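Local structure of PipY (Synechococcus elongatus, 5NLC) at residues I33-N47 / E58-K72. The protein binds pyridoxal 5'-phosphate and is probably involved in keeping the cell's supply of this vitamin B6 cofactor in balance. Numbering follows the deposited sequence.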
ATOM      1  N   ILE A  33       5.306 -13.321  12.519  1.00 16.94           N
ATOM      2  CA  ILE A  33       5.255 -13.402  11.052  1.00 17.45           C
ATOM      3  C   ILE A  33       5.348 -14.853  10.588  1.00 16.54           C
ATOM      4  O   ILE A  33       4.550 -15.250   9.720  1.00 16.48           O
ATOM      5  CB  ILE A  33       6.341 -12.534  10.354  1.00 17.66           C
ATOM      6  CG1 ILE A  33       6.041 -11.055  10.666  1.00 19.20           C
ATOM      7  CG2 ILE A  33       6.382 -12.799   8.853  1.00 17.83           C
ATOM      8  CD1 ILE A  33       7.145 -10.105  10.220  1.00 20.41           C
ATOM      9  N   ARG A  34       6.235 -15.671  11.181  1.00 16.44           N
ATOM     10  CA  ARG A  34       6.250 -17.075  10.843  1.00 16.07           C
ATOM     11  C   ARG A  34       4.979 -17.789  11.190  1.00 16.14           C
ATOM     12  O   ARG A  34       4.468 -18.569  10.352  1.00 16.24           O
ATOM     13  CB  ARG A  34       7.400 -17.819  11.484  1.00 16.57           C
ATOM     14  CG  ARG A  34       8.757 -17.410  10.937  1.00 16.68           C
ATOM     15  CD  ARG A  34       9.812 -18.426  11.322  1.00 17.43           C
ATOM     16  NE  ARG A  34      11.091 -18.040  10.684  1.00 17.55           N
ATOM     17  CZ  ARG A  34      11.433 -18.217   9.428  1.00 18.10           C
ATOM     18  NH1 ARG A  34      10.700 -18.890   8.601  1.00 19.05           N
ATOM     19  NH2 ARG A  34      12.591 -17.738   9.014  1.00 19.14           N
ATOM     20  N   GLU A  35       4.406 -17.509  12.373  1.00 16.41           N
ATOM     21  CA  GLU A  35       3.094 -18.065  12.715  1.00 17.42           C
ATOM     22  C   GLU A  35       1.982 -17.688  11.688  1.00 17.39           C
ATOM     23  O   GLU A  35       1.164 -18.553  11.305  1.00 17.41           O
ATOM     24  CB  GLU A  35       2.703 -17.749  14.173  1.00 18.54           C
ATOM     25  CG  GLU A  35       1.459 -18.424  14.692  1.00 20.12           C
ATOM     26  CD  GLU A  35       1.146 -18.142  16.165  1.00 21.18           C
ATOM     27  OE1 GLU A  35       2.042 -17.676  16.956  1.00 22.19           O
ATOM     28  OE2 GLU A  35      -0.017 -18.378  16.558  1.00 23.64           O
ATOM     29  N   ALA A  36       1.952 -16.419  11.285  1.00 16.73           N
ATOM     30  CA  ALA A  36       1.017 -15.972  10.288  1.00 16.98           C
ATOM     31  C   ALA A  36       1.207 -16.619   8.963  1.00 16.71           C
ATOM     32  O   ALA A  36       0.229 -16.987   8.306  1.00 16.84           O
ATOM     33  CB  ALA A  36       1.030 -14.463  10.154  1.00 17.20           C
ATOM     34  N   TYR A  37       2.450 -16.772   8.558  1.00 16.99           N
ATOM     35  CA  TYR A  37       2.794 -17.485   7.331  1.00 18.00           C
ATOM     36  C   TYR A  37       2.284 -18.938   7.329  1.00 19.05           C
ATOM     37  O   TYR A  37       1.681 -19.422   6.352  1.00 18.55           O
ATOM     38  CB  TYR A  37       4.287 -17.362   7.074  1.00 18.98           C
ATOM     39  CG  TYR A  37       4.723 -17.877   5.718  1.00 19.71           C
ATOM     40  CD1 TYR A  37       4.890 -19.241   5.513  1.00 21.25           C
ATOM     41  CD2 TYR A  37       4.972 -17.017   4.675  1.00 20.39           C
ATOM     42  CE1 TYR A  37       5.286 -19.751   4.277  1.00 22.89           C
ATOM     43  CE2 TYR A  37       5.408 -17.520   3.418  1.00 22.05           C
ATOM     44  CZ  TYR A  37       5.540 -18.869   3.250  1.00 22.66           C
ATOM     45  OH  TYR A  37       5.901 -19.412   2.049  1.00 26.50           O
ATOM     46  N   ALA A  38       2.446 -19.609   8.452  1.00 18.64           N
ATOM     47  CA  ALA A  38       1.981 -20.977   8.559  1.00 19.94           C
ATOM     48  C   ALA A  38       0.492 -21.047   8.432  1.00 20.05           C
ATOM     49  O   ALA A  38      -0.016 -22.016   7.972  1.00 21.60           O
ATOM     50  CB  ALA A  38       2.404 -21.537   9.919  1.00 19.87           C
ATOM     51  N   ALA A  39      -0.204 -20.012   8.859  1.00 19.81           N
ATOM     52  CA  ALA A  39      -1.667 -19.967   8.717  1.00 20.52           C
ATOM     53  C   ALA A  39      -2.125 -19.558   7.327  1.00 21.14           C
ATOM     54  O   ALA A  39      -3.316 -19.606   7.085  1.00 21.90           O
ATOM     55  CB  ALA A  39      -2.260 -18.998   9.723  1.00 19.97           C
ATOM     56  N   GLY A  40      -1.217 -19.176   6.441  1.00 20.38           N
ATOM     57  CA  GLY A  40      -1.541 -18.888   5.046  1.00 21.34           C
ATOM     58  C   GLY A  40      -1.270 -17.417   4.640  1.00 21.14           C
ATOM     59  O   GLY A  40      -1.470 -17.055   3.468  1.00 20.67           O
ATOM     60  N   GLN A  41      -0.823 -16.559   5.574  1.00 19.36           N
ATOM     61  CA  GLN A  41      -0.587 -15.174   5.216  1.00 19.06           C
ATOM     62  C   GLN A  41       0.709 -15.008   4.444  1.00 18.89           C
ATOM     63  O   GLN A  41       1.765 -15.596   4.826  1.00 19.34           O
ATOM     64  CB  GLN A  41      -0.571 -14.315   6.458  1.00 18.80           C
ATOM     65  CG  GLN A  41      -0.513 -12.813   6.242  1.00 18.28           C
ATOM     66  CD  GLN A  41      -1.716 -12.242   5.546  1.00 18.75           C
ATOM     67  OE1 GLN A  41      -2.813 -12.810   5.649  1.00 20.99           O
ATOM     68  NE2 GLN A  41      -1.534 -11.114   4.797  1.00 17.62           N
ATOM     69  N   ARG A  42       0.661 -14.160   3.380  1.00 18.42           N
ATOM     70  CA  ARG A  42       1.799 -13.872   2.528  1.00 18.68           C
ATOM     71  C   ARG A  42       2.195 -12.438   2.382  1.00 17.84           C
ATOM     72  O   ARG A  42       3.377 -12.146   2.101  1.00 17.57           O
ATOM     73  CB  ARG A  42       1.582 -14.453   1.129  1.00 20.65           C
ATOM     74  CG  ARG A  42       1.408 -15.985   1.152  1.00 21.12           C
ATOM     75  CD  ARG A  42       2.668 -16.708   1.461  1.00 22.36           C
ATOM     76  NE  ARG A  42       2.487 -18.178   1.510  1.00 23.93           N
ATOM     77  CZ  ARG A  42       2.105 -18.892   2.565  1.00 23.70           C
ATOM     78  NH1 ARG A  42       1.800 -18.326   3.716  1.00 22.41           N
ATOM     79  NH2 ARG A  42       2.036 -20.209   2.452  1.00 25.07           N
ATOM     80  N   HIS A  43       1.245 -11.527   2.568  1.00 16.49           N
ATOM     81  CA  HIS A  43       1.514 -10.100   2.441  1.00 16.49           C
ATOM     82  C   HIS A  43       1.667  -9.440   3.791  1.00 15.70           C
ATOM     83  O   HIS A  43       0.762  -9.518   4.638  1.00 15.03           O
ATOM     84  CB  HIS A  43       0.340  -9.452   1.726  1.00 16.90           C
ATOM     85  CG  HIS A  43       0.153  -9.934   0.328  1.00 17.55           C
ATOM     86  ND1 HIS A  43       1.019  -9.597  -0.694  1.00 18.23           N
ATOM     87  CD2 HIS A  43      -0.784 -10.751  -0.217  1.00 18.28           C
ATOM     88  CE1 HIS A  43       0.639 -10.198  -1.812  1.00 19.49           C
ATOM     89  NE2 HIS A  43      -0.493 -10.854  -1.558  1.00 19.39           N
ATOM     90  N   PHE A  44       2.814  -8.834   4.005  1.00 15.13           N
ATOM     91  CA  PHE A  44       3.168  -8.193   5.242  1.00 15.99           C
ATOM     92  C   PHE A  44       3.597  -6.796   4.987  1.00 17.23           C
ATOM     93  O   PHE A  44       4.209  -6.499   3.956  1.00 18.40           O
ATOM     94  CB  PHE A  44       4.280  -8.964   5.946  1.00 15.98           C
ATOM     95  CG  PHE A  44       3.853 -10.318   6.402  1.00 15.48           C
ATOM     96  CD1 PHE A  44       3.909 -11.385   5.534  1.00 15.72           C
ATOM     97  CD2 PHE A  44       3.233 -10.486   7.627  1.00 15.48           C
ATOM     98  CE1 PHE A  44       3.484 -12.658   5.904  1.00 15.57           C
ATOM     99  CE2 PHE A  44       2.810 -11.761   8.019  1.00 15.38           C
ATOM    100  CZ  PHE A  44       2.920 -12.848   7.176  1.00 15.12           C
ATOM    101  N   GLY A  45       3.164  -5.902   5.866  1.00 17.98           N
ATOM    102  CA  GLY A  45       3.361  -4.495   5.674  1.00 19.05           C
ATOM    103  C   GLY A  45       4.066  -3.839   6.877  1.00 20.46           C
ATOM    104  O   GLY A  45       3.784  -4.179   8.063  1.00 19.48           O
ATOM    105  N   GLU A  46       4.946  -2.891   6.559  1.00 21.14           N
ATOM    106  CA  GLU A  46       5.631  -2.115   7.594  1.00 23.50           C
ATOM    107  C   GLU A  46       5.429  -0.635   7.274  1.00 23.05           C
ATOM    108  O   GLU A  46       5.287  -0.269   6.123  1.00 20.59           O
ATOM    109  CB  GLU A  46       7.097  -2.463   7.639  1.00 25.54           C
ATOM    110  CG  GLU A  46       7.406  -3.899   8.177  1.00 27.16           C
ATOM    111  CD  GLU A  46       7.366  -4.027   9.692  1.00 30.33           C
ATOM    112  OE1 GLU A  46       7.600  -2.999  10.390  1.00 33.80           O
ATOM    113  OE2 GLU A  46       7.094  -5.170  10.221  1.00 31.79           O
ATOM    114  N   ASN A  47       5.478   0.209   8.294  1.00 24.68           N
ATOM    115  CA  ASN A  47       5.300   1.652   8.063  1.00 28.31           C
ATOM    116  C   ASN A  47       6.630   2.333   7.776  1.00 28.03           C
ATOM    117  O   ASN A  47       6.624   3.342   7.132  1.00 28.51           O
ATOM    118  CB  ASN A  47       4.656   2.379   9.235  1.00 31.18           C
ATOM    119  CG  ASN A  47       3.161   2.174   9.307  1.00 35.65           C
ATOM    120  OD1 ASN A  47       2.532   1.524   8.438  1.00 35.93           O
ATOM    121  ND2 ASN A  47       2.579   2.698  10.373  1.00 37.77           N
ATOM    122  N   GLU A  58      16.168 -12.703   8.824  1.00 29.47           N
ATOM    123  CA  GLU A  58      15.888 -14.110   9.203  1.00 29.40           C
ATOM    124  C   GLU A  58      14.805 -14.806   8.376  1.00 27.07           C
ATOM    125  O   GLU A  58      14.715 -16.049   8.355  1.00 26.77           O
ATOM    126  CB  GLU A  58      15.478 -14.232  10.668  1.00 30.99           C
ATOM    127  CG  GLU A  58      16.647 -14.117  11.645  1.00 32.76           C
ATOM    128  CD  GLU A  58      17.108 -12.660  11.853  1.00 35.17           C
ATOM    129  OE1 GLU A  58      16.422 -11.720  11.394  1.00 38.15           O
ATOM    130  OE2 GLU A  58      18.174 -12.426  12.466  1.00 40.46           O
ATOM    131  N   LEU A  59      14.005 -14.004   7.714  1.00 23.99           N
ATOM    132  CA  LEU A  59      12.810 -14.502   7.051  1.00 23.84           C
ATOM    133  C   LEU A  59      13.015 -14.747   5.555  1.00 24.16           C
ATOM    134  O   LEU A  59      12.069 -15.149   4.871  1.00 23.44           O
ATOM    135  CB  LEU A  59      11.664 -13.516   7.250  1.00 22.70           C
ATOM    136  CG  LEU A  59      11.207 -13.295   8.691  1.00 23.23           C
ATOM    137  CD1 LEU A  59      10.317 -12.077   8.809  1.00 22.84           C
ATOM    138  CD2 LEU A  59      10.510 -14.513   9.284  1.00 23.54           C
ATOM    139  N   THR A  60      14.223 -14.559   5.054  1.00 26.22           N
ATOM    140  CA  THR A  60      14.429 -14.789   3.611  1.00 28.16           C
ATOM    141  C   THR A  60      14.361 -16.234   3.139  1.00 29.48           C
ATOM    142  O   THR A  60      14.295 -16.478   1.915  1.00 30.47           O
ATOM    143  CB  THR A  60      15.773 -14.202   3.115  1.00 28.30           C
ATOM    144  OG1 THR A  60      16.858 -14.775   3.816  1.00 28.53           O
ATOM    145  CG2 THR A  60      15.760 -12.732   3.345  1.00 27.81           C
ATOM    146  N   ASP A  61      14.343 -17.191   4.068  1.00 28.18           N
ATOM    147  CA  ASP A  61      14.012 -18.556   3.645  1.00 28.33           C
ATOM    148  C   ASP A  61      12.634 -18.621   2.960  1.00 28.89           C
ATOM    149  O   ASP A  61      12.460 -19.446   2.066  1.00 30.59           O
ATOM    150  CB  ASP A  61      14.024 -19.525   4.826  1.00 27.78           C
ATOM    151  CG  ASP A  61      13.014 -19.120   5.892  1.00 27.25           C
ATOM    152  OD1 ASP A  61      13.208 -17.951   6.338  1.00 26.44           O
ATOM    153  OD2 ASP A  61      12.042 -19.911   6.209  1.00 26.08           O
ATOM    154  N   LEU A  62      11.659 -17.767   3.361  1.00 28.33           N
ATOM    155  CA  LEU A  62      10.247 -17.861   2.916  1.00 28.80           C
ATOM    156  C   LEU A  62      10.166 -17.354   1.481  1.00 31.96           C
ATOM    157  O   LEU A  62      10.472 -16.193   1.232  1.00 31.76           O
ATOM    158  CB  LEU A  62       9.306 -17.056   3.849  1.00 27.09           C
ATOM    159  CG  LEU A  62       9.353 -17.504   5.344  1.00 27.36           C
ATOM    160  CD1 LEU A  62       8.565 -16.534   6.226  1.00 26.86           C
ATOM    161  CD2 LEU A  62       8.811 -18.884   5.602  1.00 27.43           C
ATOM    162  N   PRO A  63       9.768 -18.217   0.542  1.00 34.94           N
ATOM    163  CA  PRO A  63       9.990 -17.868  -0.886  1.00 37.28           C
ATOM    164  C   PRO A  63       8.996 -16.792  -1.484  1.00 35.36           C
ATOM    165  O   PRO A  63       9.367 -16.048  -2.405  1.00 39.37           O
ATOM    166  CB  PRO A  63       9.806 -19.234  -1.573  1.00 38.43           C
ATOM    167  CG  PRO A  63       8.675 -19.830  -0.769  1.00 39.55           C
ATOM    168  CD  PRO A  63       8.924 -19.418   0.675  1.00 37.54           C
ATOM    169  N   ASP A  64       7.793 -16.707  -0.937  1.00 33.77           N
ATOM    170  CA  ASP A  64       6.663 -15.961  -1.511  1.00 32.33           C
ATOM    171  C   ASP A  64       6.026 -14.995  -0.497  1.00 29.27           C
ATOM    172  O   ASP A  64       4.841 -14.794  -0.452  1.00 28.36           O
ATOM    173  CB  ASP A  64       5.682 -16.977  -1.925  1.00 34.62           C
ATOM    174  CG  ASP A  64       5.403 -17.947  -0.839  1.00 37.57           C
ATOM    175  OD1 ASP A  64       6.143 -17.921   0.235  1.00 36.39           O
ATOM    176  OD2 ASP A  64       4.443 -18.716  -1.053  1.00 40.54           O
ATOM    177  N   LEU A  65       6.856 -14.469   0.380  1.00 27.92           N
ATOM    178  CA  LEU A  65       6.482 -13.445   1.294  1.00 27.08           C
ATOM    179  C   LEU A  65       6.588 -12.144   0.480  1.00 24.48           C
ATOM    180  O   LEU A  65       7.623 -11.879  -0.103  1.00 24.02           O
ATOM    181  CB  LEU A  65       7.445 -13.498   2.507  1.00 29.84           C
ATOM    182  CG  LEU A  65       6.927 -12.892   3.810  1.00 31.33           C
ATOM    183  CD1 LEU A  65       8.014 -13.069   4.850  1.00 34.53           C
ATOM    184  CD2 LEU A  65       6.688 -11.396   3.623  1.00 31.83           C
ATOM    185  N   THR A  66       5.515 -11.371   0.407  1.00 21.40           N
ATOM    186  CA  THR A  66       5.509 -10.107  -0.243  1.00 19.76           C
ATOM    187  C   THR A  66       5.501  -8.953   0.795  1.00 18.87           C
ATOM    188  O   THR A  66       4.614  -8.927   1.664  1.00 17.50           O
ATOM    189  CB  THR A  66       4.287 -10.021  -1.144  1.00 20.13           C
ATOM    190  OG1 THR A  66       4.357 -11.040  -2.114  1.00 20.06           O
ATOM    191  CG2 THR A  66       4.184  -8.727  -1.855  1.00 19.89           C
ATOM    192  N   TRP A  67       6.531  -8.065   0.734  1.00 17.98           N
ATOM    193  CA  TRP A  67       6.659  -6.951   1.646  1.00 18.20           C
ATOM    194  C   TRP A  67       6.125  -5.644   1.024  1.00 17.25           C
ATOM    195  O   TRP A  67       6.513  -5.274  -0.116  1.00 17.00           O
ATOM    196  CB  TRP A  67       8.118  -6.713   1.984  1.00 19.13           C
ATOM    197  CG  TRP A  67       8.690  -7.784   2.920  1.00 21.02           C
ATOM    198  CD1 TRP A  67       9.459  -8.868   2.581  1.00 22.94           C
ATOM    199  CD2 TRP A  67       8.467  -7.872   4.295  1.00 22.41           C
ATOM    200  NE1 TRP A  67       9.740  -9.616   3.700  1.00 24.10           N
ATOM    201  CE2 TRP A  67       9.161  -9.008   4.774  1.00 23.81           C
ATOM    202  CE3 TRP A  67       7.750  -7.087   5.209  1.00 22.50           C
ATOM    203  CZ2 TRP A  67       9.167  -9.373   6.158  1.00 25.11           C
ATOM    204  CZ3 TRP A  67       7.805  -7.459   6.598  1.00 24.46           C
ATOM    205  CH2 TRP A  67       8.449  -8.600   7.025  1.00 23.82           C
ATOM    206  N   HIS A  68       5.352  -4.943   1.822  1.00 16.55           N
ATOM    207  CA  HIS A  68       4.647  -3.716   1.431  1.00 16.11           C
ATOM    208  C   HIS A  68       5.117  -2.594   2.342  1.00 16.51           C
ATOM    209  O   HIS A  68       5.064  -2.757   3.593  1.00 16.92           O
ATOM    210  CB  HIS A  68       3.147  -3.906   1.651  1.00 15.81           C
ATOM    211  CG  HIS A  68       2.512  -4.923   0.749  1.00 15.67           C
ATOM    212  ND1 HIS A  68       1.756  -4.567  -0.337  1.00 15.39           N
ATOM    213  CD2 HIS A  68       2.531  -6.268   0.757  1.00 16.15           C
ATOM    214  CE1 HIS A  68       1.359  -5.653  -0.977  1.00 15.63           C
ATOM    215  NE2 HIS A  68       1.760  -6.703  -0.296  1.00 15.88           N
ATOM    216  N   LEU A  69       5.538  -1.458   1.781  1.00 16.05           N
ATOM    217  CA  LEU A  69       5.824  -0.296   2.557  1.00 16.52           C
ATOM    218  C   LEU A  69       4.592   0.586   2.546  1.00 16.89           C
ATOM    219  O   LEU A  69       4.090   0.989   1.504  1.00 16.18           O
ATOM    220  CB  LEU A  69       7.069   0.450   1.989  1.00 17.06           C
ATOM    221  CG  LEU A  69       7.368   1.783   2.645  1.00 17.49           C
ATOM    222  CD1 LEU A  69       7.694   1.565   4.114  1.00 18.68           C
ATOM    223  CD2 LEU A  69       8.545   2.455   1.984  1.00 17.79           C
ATOM    224  N   LEU A  70       4.109   0.912   3.748  1.00 17.58           N
ATOM    225  CA  LEU A  70       2.861   1.556   3.901  1.00 18.88           C
ATOM    226  C   LEU A  70       2.938   3.008   4.367  1.00 20.19           C
ATOM    227  O   LEU A  70       1.924   3.690   4.328  1.00 21.52           O
ATOM    228  CB  LEU A  70       2.027   0.758   4.900  1.00 18.85           C
ATOM    229  CG  LEU A  70       1.731  -0.695   4.520  1.00 19.06           C
ATOM    230  CD1 LEU A  70       0.996  -1.353   5.692  1.00 20.43           C
ATOM    231  CD2 LEU A  70       1.011  -0.782   3.217  1.00 19.76           C
ATOM    232  N   GLY A  71       4.045   3.450   4.927  1.00 21.27           N
ATOM    233  CA  GLY A  71       4.113   4.772   5.475  1.00 21.94           C
ATOM    234  C   GLY A  71       4.990   5.671   4.628  1.00 22.83           C
ATOM    235  O   GLY A  71       5.500   5.268   3.580  1.00 21.37           O
ATOM    236  N   LYS A  72       5.229   6.856   5.169  1.00 24.06           N
ATOM    237  CA  LYS A  72       5.892   7.973   4.462  1.00 25.21           C
ATOM    238  C   LYS A  72       7.284   7.530   4.053  1.00 23.67           C
ATOM    239  O   LYS A  72       7.995   6.969   4.843  1.00 23.36           O
ATOM    240  CB  LYS A  72       5.984   9.158   5.423  1.00 29.70           C
ATOM    241  CG  LYS A  72       6.878  10.335   5.045  1.00 32.68           C
ATOM    242  CD  LYS A  72       6.325  11.077   3.843  1.00 35.03           C
ATOM    243  CE  LYS A  72       7.249  12.274   3.512  1.00 37.76           C
ATOM    244  NZ  LYS A  72       6.835  12.974   2.276  1.00 38.85           N
TER
HETATM  245  O   HOH W   1       7.713   5.807   7.386  1.00 31.52           O
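Arg34 grips Asp61 end-on, NH2 reaching OD1 at 2.8 Å (173° at the hydrogen) and NH1 reaching OD2 at 2.9 Å on its syn lone pair. Leu59 CD2 lies over one face of the guanidinium. Replacing this arginine with alanine is likely to leave the Asp61 carboxylate without its charge partner and Leu59 CD2 without the CG and guanidinium it packs on. A second polar cluster centres on Asp64: Tyr37 OH meets OD1 at the ring edge, at a modelled 2.4 Å whose exact length is doubtful, while Arg42 NE approaches OD2 from above the carboxylate plane in a long salt bridge (3.3 Å, bent to 136°). The Tyr37 ring fits between Leu62 CD2, 3.9 Å from the ring centroid in a CH-pi contact, and Arg42 NH1 over the opposite face.

Five backbone bonds, from Thr66 N to Arg42 O through Leu70 N to Glu46 O, register strands 43-46 and 66-69 as parallel neighbours. On one sheet face His43 ND1 and His68 NE2 share a nearly straight hydrogen bond (3.0 Å), either being a possible donor, and His68 ND1 bonds His89; on the other, Phe44 CB lies over the Trp67 six-membered ring, and Ile33 CD1 touches Trp67 CH2 at 3.8 Å.

The contact joins both strands of one beta-alpha-beta unit of the modified TIM barrel, with helix 30-38 alongside: helix 49-56 packs on Trp67 and Leu69, strands 20-24 and 87-91 flank the pair, and Asn47, which binds pyridoxal 5'-phosphate (absent here), follows strand 43-46 beside Lys26, the predicted attachment lysine.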